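Local coordinates for variant surface glycoprotein MITAT 1.1 (PDB 5LY9) that forms a dense coat on the trypanosome surface, whose antigenic switching lets the parasite evade the host immune response, at residues Ala1-Pro13 / Asn179-Leu193. Numbering follows the deposited sequence.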
loop_
_atom_site.group_PDB
_atom_site.type_symbol
_atom_site.label_atom_id
_atom_site.label_comp_id
_atom_site.label_asym_id
_atom_site.label_seq_id
_atom_site.Cartn_x
_atom_site.Cartn_y
_atom_site.Cartn_z
ATOM N N ALA A 1 1.972 -36.750 -23.256
ATOM C CA ALA A 1 2.819 -36.832 -24.468
ATOM C C ALA A 1 3.391 -35.434 -24.751
ATOM O O ALA A 1 2.812 -34.411 -24.372
ATOM C CB ALA A 1 2.006 -37.314 -25.670
ATOM N N GLU A 2 4.509 -35.406 -25.455
ATOM C CA GLU A 2 5.026 -34.138 -25.998
ATOM C C GLU A 2 3.958 -33.407 -26.769
ATOM O O GLU A 2 3.154 -34.024 -27.492
ATOM C CB GLU A 2 6.188 -34.450 -26.978
ATOM C CG GLU A 2 6.983 -33.221 -27.423
ATOM C CD GLU A 2 7.735 -33.356 -28.754
ATOM O OE1 GLU A 2 7.677 -34.471 -29.372
ATOM O OE2 GLU A 2 8.367 -32.343 -29.181
ATOM N N ARG A 3 3.915 -32.116 -26.566
ATOM C CA ARG A 3 3.108 -31.196 -27.317
ATOM C C ARG A 3 1.557 -31.397 -27.397
ATOM O O ARG A 3 0.930 -30.793 -28.275
ATOM C CB ARG A 3 3.713 -30.886 -28.700
ATOM C CG ARG A 3 3.764 -31.928 -29.803
ATOM C CD ARG A 3 2.442 -32.537 -30.242
ATOM N NE ARG A 3 2.672 -33.473 -31.388
ATOM C CZ ARG A 3 3.083 -34.720 -31.257
ATOM N NH1 ARG A 3 3.260 -35.291 -30.064
ATOM N NH2 ARG A 3 3.287 -35.458 -32.364
ATOM N N THR A 4 0.978 -32.071 -26.427
ATOM C CA THR A 4 -0.495 -31.972 -26.208
ATOM C C THR A 4 -0.789 -30.864 -25.212
ATOM O O THR A 4 0.140 -30.328 -24.531
ATOM C CB THR A 4 -1.084 -33.300 -25.805
ATOM O OG1 THR A 4 -0.432 -33.765 -24.609
ATOM C CG2 THR A 4 -0.916 -34.302 -26.989
ATOM N N GLY A 5 -2.036 -30.435 -25.160
ATOM C CA GLY A 5 -2.421 -29.419 -24.252
ATOM C C GLY A 5 -2.278 -29.725 -22.781
ATOM O O GLY A 5 -2.099 -30.835 -22.344
ATOM N N LEU A 6 -2.405 -28.683 -22.011
ATOM C CA LEU A 6 -2.328 -28.806 -20.577
ATOM C C LEU A 6 -3.696 -29.273 -19.973
ATOM O O LEU A 6 -4.754 -28.649 -20.237
ATOM C CB LEU A 6 -1.963 -27.440 -20.045
ATOM C CG LEU A 6 -1.408 -27.327 -18.670
ATOM C CD1 LEU A 6 -0.094 -28.131 -18.582
ATOM C CD2 LEU A 6 -1.178 -25.834 -18.324
ATOM N N LYS A 7 -3.672 -30.389 -19.217
ATOM C CA LYS A 7 -4.889 -30.886 -18.546
ATOM C C LYS A 7 -5.406 -29.896 -17.506
ATOM O O LYS A 7 -4.591 -29.176 -16.895
ATOM C CB LYS A 7 -4.634 -32.211 -17.828
ATOM C CG LYS A 7 -4.239 -33.366 -18.746
ATOM C CD LYS A 7 -3.788 -34.531 -17.871
ATOM C CE LYS A 7 -3.579 -35.830 -18.605
ATOM N NZ LYS A 7 -3.294 -36.936 -17.657
ATOM N N ALA A 8 -6.706 -29.937 -17.275
ATOM C CA ALA A 8 -7.360 -29.186 -16.249
ATOM C C ALA A 8 -6.793 -29.463 -14.867
ATOM O O ALA A 8 -6.799 -28.578 -14.032
ATOM C CB ALA A 8 -8.878 -29.473 -16.286
ATOM N N THR A 9 -6.240 -30.650 -14.605
ATOM C CA THR A 9 -5.613 -30.935 -13.309
ATOM C C THR A 9 -4.438 -29.966 -13.077
ATOM O O THR A 9 -4.119 -29.667 -11.913
ATOM C CB THR A 9 -5.089 -32.376 -13.218
ATOM O OG1 THR A 9 -4.298 -32.625 -14.358
ATOM C CG2 THR A 9 -6.196 -33.353 -13.117
ATOM N N ALA A 10 -3.829 -29.458 -14.164
ATOM C CA ALA A 10 -2.727 -28.519 -14.070
ATOM C C ALA A 10 -3.153 -27.071 -14.131
ATOM O O ALA A 10 -2.585 -26.246 -13.377
ATOM C CB ALA A 10 -1.676 -28.809 -15.159
ATOM N N TRP A 11 -4.057 -26.697 -15.023
ATOM C CA TRP A 11 -4.461 -25.274 -15.099
ATOM C C TRP A 11 -5.549 -24.864 -14.115
ATOM O O TRP A 11 -5.682 -23.682 -13.788
ATOM C CB TRP A 11 -4.820 -24.825 -16.528
ATOM C CG TRP A 11 -5.897 -25.527 -17.193
ATOM C CD1 TRP A 11 -5.776 -26.508 -18.137
ATOM C CD2 TRP A 11 -7.309 -25.310 -17.045
ATOM N NE1 TRP A 11 -7.014 -26.900 -18.549
ATOM C CE2 TRP A 11 -7.964 -26.163 -17.944
ATOM C CE3 TRP A 11 -8.073 -24.468 -16.276
ATOM C CZ2 TRP A 11 -9.302 -26.232 -18.016
ATOM C CZ3 TRP A 11 -9.368 -24.509 -16.372
ATOM C CH2 TRP A 11 -10.010 -25.393 -17.245
ATOM N N LYS A 12 -6.395 -25.755 -13.685
ATOM C CA LYS A 12 -7.433 -25.328 -12.713
ATOM C C LYS A 12 -6.847 -24.775 -11.412
ATOM O O LYS A 12 -7.313 -23.719 -10.941
ATOM C CB LYS A 12 -8.460 -26.405 -12.479
ATOM C CG LYS A 12 -9.548 -26.390 -13.591
ATOM C CD LYS A 12 -10.659 -27.436 -13.244
ATOM C CE LYS A 12 -11.639 -27.457 -14.401
ATOM N NZ LYS A 12 -12.771 -28.387 -14.128
ATOM N N PRO A 13 -5.769 -25.380 -10.927
ATOM C CA PRO A 13 -5.134 -24.771 -9.731
ATOM C C PRO A 13 -4.590 -23.358 -10.001
ATOM O O PRO A 13 -4.545 -22.527 -9.066
ATOM C CB PRO A 13 -4.017 -25.754 -9.388
ATOM C CG PRO A 13 -4.545 -27.044 -9.843
ATOM C CD PRO A 13 -5.313 -26.769 -11.119
ATOM N N ASN A 179 2.402 -38.872 -19.665
ATOM C CA ASN A 179 1.057 -38.302 -19.832
ATOM C C ASN A 179 0.483 -37.690 -18.589
ATOM O O ASN A 179 -0.729 -37.723 -18.402
ATOM C CB ASN A 179 0.091 -39.288 -20.492
ATOM C CG ASN A 179 0.694 -39.930 -21.715
ATOM O OD1 ASN A 179 1.139 -39.231 -22.635
ATOM N ND2 ASN A 179 0.797 -41.250 -21.697
ATOM N N THR A 180 1.333 -37.095 -17.755
ATOM C CA THR A 180 0.877 -36.700 -16.424
ATOM C C THR A 180 0.030 -35.443 -16.479
ATOM O O THR A 180 -1.126 -35.445 -16.033
ATOM C CB THR A 180 2.066 -36.440 -15.471
ATOM O OG1 THR A 180 2.969 -37.530 -15.587
ATOM C CG2 THR A 180 1.524 -36.255 -13.977
ATOM N N PHE A 181 0.594 -34.370 -17.014
ATOM C CA PHE A 181 -0.176 -33.067 -17.097
ATOM C C PHE A 181 -0.551 -32.682 -18.540
ATOM O O PHE A 181 -1.219 -31.702 -18.767
ATOM C CB PHE A 181 0.596 -31.974 -16.372
ATOM C CG PHE A 181 0.888 -32.318 -14.952
ATOM C CD1 PHE A 181 -0.159 -32.558 -14.048
ATOM C CD2 PHE A 181 2.174 -32.394 -14.500
ATOM C CE1 PHE A 181 0.098 -32.946 -12.774
ATOM C CE2 PHE A 181 2.449 -32.759 -13.169
ATOM C CZ PHE A 181 1.410 -33.038 -12.311
ATOM N N GLN A 182 -0.126 -33.470 -19.508
ATOM C CA GLN A 182 -0.406 -33.331 -20.931
ATOM C C GLN A 182 -0.810 -34.759 -21.370
ATOM O O GLN A 182 -0.088 -35.711 -21.085
ATOM C CB GLN A 182 0.829 -32.861 -21.707
ATOM C CG GLN A 182 1.146 -31.393 -21.469
ATOM C CD GLN A 182 2.567 -31.066 -21.915
ATOM O OE1 GLN A 182 3.530 -31.190 -21.143
ATOM N NE2 GLN A 182 2.691 -30.782 -23.201
ATOM N N PRO A 183 -1.978 -34.903 -21.970
ATOM C CA PRO A 183 -2.473 -36.260 -22.260
ATOM C C PRO A 183 -1.762 -36.941 -23.427
ATOM O O PRO A 183 -0.878 -36.353 -24.117
ATOM C CB PRO A 183 -3.935 -36.009 -22.615
ATOM C CG PRO A 183 -3.934 -34.662 -23.261
ATOM C CD PRO A 183 -2.852 -33.871 -22.481
ATOM N N THR A 184 -2.188 -38.183 -23.701
ATOM C CA THR A 184 -1.711 -38.873 -24.873
ATOM C C THR A 184 -2.106 -38.138 -26.153
ATOM O O THR A 184 -3.032 -37.328 -26.164
ATOM C CB THR A 184 -2.294 -40.295 -24.912
ATOM O OG1 THR A 184 -3.729 -40.226 -24.865
ATOM C CG2 THR A 184 -1.871 -41.067 -23.683
ATOM N N THR A 185 -1.422 -38.487 -27.254
ATOM C CA THR A 185 -1.706 -37.854 -28.538
ATOM C C THR A 185 -3.116 -38.298 -28.973
ATOM O O THR A 185 -3.565 -39.393 -28.649
ATOM C CB THR A 185 -0.730 -38.244 -29.617
ATOM O OG1 THR A 185 -0.634 -39.655 -29.582
ATOM C CG2 THR A 185 0.562 -37.675 -29.341
ATOM N N SER A 186 -3.774 -37.433 -29.698
ATOM C CA SER A 186 -5.018 -37.795 -30.370
ATOM C C SER A 186 -5.000 -36.959 -31.601
ATOM O O SER A 186 -4.304 -37.362 -32.558
ATOM C CB SER A 186 -6.193 -37.643 -29.423
ATOM O OG SER A 186 -7.423 -38.035 -30.059
ATOM N N THR A 187 -5.660 -35.808 -31.616
ATOM C CA THR A 187 -5.669 -34.854 -32.750
ATOM C C THR A 187 -5.198 -33.451 -32.316
ATOM O O THR A 187 -4.331 -32.863 -32.948
ATOM C CB THR A 187 -7.056 -34.785 -33.408
ATOM O OG1 THR A 187 -7.327 -36.099 -33.881
ATOM C CG2 THR A 187 -7.066 -33.800 -34.574
ATOM N N GLY A 188 -5.759 -32.937 -31.240
ATOM C CA GLY A 188 -5.340 -31.599 -30.727
ATOM C C GLY A 188 -3.910 -31.583 -30.236
ATOM O O GLY A 188 -3.378 -32.585 -29.744
ATOM N N THR A 189 -3.246 -30.461 -30.406
ATOM C CA THR A 189 -1.855 -30.335 -29.957
ATOM C C THR A 189 -1.660 -28.909 -29.444
ATOM O O THR A 189 -2.457 -28.051 -29.726
ATOM C CB THR A 189 -0.840 -30.511 -31.104
ATOM O OG1 THR A 189 -1.001 -29.442 -32.065
ATOM C CG2 THR A 189 -0.974 -31.811 -31.777
ATOM N N CYS A 190 -0.648 -28.691 -28.612
ATOM C CA CYS A 190 -0.245 -27.354 -28.176
ATOM C C CYS A 190 1.254 -27.346 -28.379
ATOM O O CYS A 190 2.029 -27.745 -27.468
ATOM C CB CYS A 190 -0.617 -27.210 -26.712
ATOM S SG CYS A 190 -0.211 -25.553 -26.078
ATOM N N LYS A 191 1.685 -26.907 -29.574
ATOM C CA LYS A 191 3.089 -26.934 -29.923
ATOM C C LYS A 191 3.902 -26.006 -29.024
ATOM O O LYS A 191 5.115 -26.240 -28.856
ATOM C CB LYS A 191 3.281 -26.538 -31.390
ATOM C CG LYS A 191 2.827 -27.624 -32.325
ATOM C CD LYS A 191 3.136 -27.369 -33.774
ATOM C CE LYS A 191 2.418 -26.122 -34.314
ATOM N NZ LYS A 191 2.922 -25.917 -35.737
ATOM N N LEU A 192 3.249 -24.954 -28.470
ATOM C CA LEU A 192 3.968 -23.985 -27.630
ATOM C C LEU A 192 4.646 -24.734 -26.493
ATOM O O LEU A 192 5.670 -24.296 -25.992
ATOM C CB LEU A 192 3.063 -22.915 -27.076
ATOM C CG LEU A 192 3.828 -21.768 -26.366
ATOM C CD1 LEU A 192 4.724 -21.003 -27.339
ATOM C CD2 LEU A 192 2.896 -20.874 -25.617
ATOM N N LEU A 193 4.058 -25.882 -26.084
ATOM C CA LEU A 193 4.587 -26.592 -24.941
ATOM C C LEU A 193 5.756 -27.491 -25.277
ATOM O O LEU A 193 6.234 -28.253 -24.393
ATOM C CB LEU A 193 3.478 -27.350 -24.204
ATOM C CG LEU A 193 2.425 -26.419 -23.605
ATOM C CD1 LEU A 193 1.372 -27.220 -22.890
ATOM C CD2 LEU A 193 2.976 -25.390 -22.651
HETATM O O HOH W 1 5.608 -30.832 -24.471
HETATM O O HOH W 2 -3.018 -34.980 -14.003
#
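Lys7 runs alongside the backbone of 179-181, its chain extended beyond CG, and sets NZ against two carbonyls: Asn179 O at 2.8 Å, met nearly along the C=O axis, and Thr180 O at 3.1 Å, approached from above the carbonyl plane. Its backbone N donates almost straight (174°) to Phe181 O, just ahead of helix 8-21, where Phe181 CB packs 4.1 Å from Ala10 CB and Thr9 OG1 lies at the ring's edge. Asn179 serves a second amine: its OD1 accepts from Ala1 N in the carbonyl plane, on a lone pair, at 2.7 Å. Ala1 N also donates to Pro183 O from above that carbonyl's plane. Thr4 chi1 (58°) places OG1 between backbone N and carbonyl carbon, 2.7 Å from Pro183 O, to which it donates; the side chain and the proline ring run antiparallel. Gln182 NE2 reaches Thr4 O, which lies in its amide plane, while Ala227 N holds OE1. Cys190 N binds Arg3 O at 2.6 Å, and the Cys190–Cys123 disulfide links this loop to the chain following helix 62-114. Two backbone carbonyls thus hold Lys7 NZ, whereas Ala1 N has amide, carbonyl and the Glu226 carboxylate, which probably offsets its charge, fastening the N-terminus into the lobe far from the C-terminus.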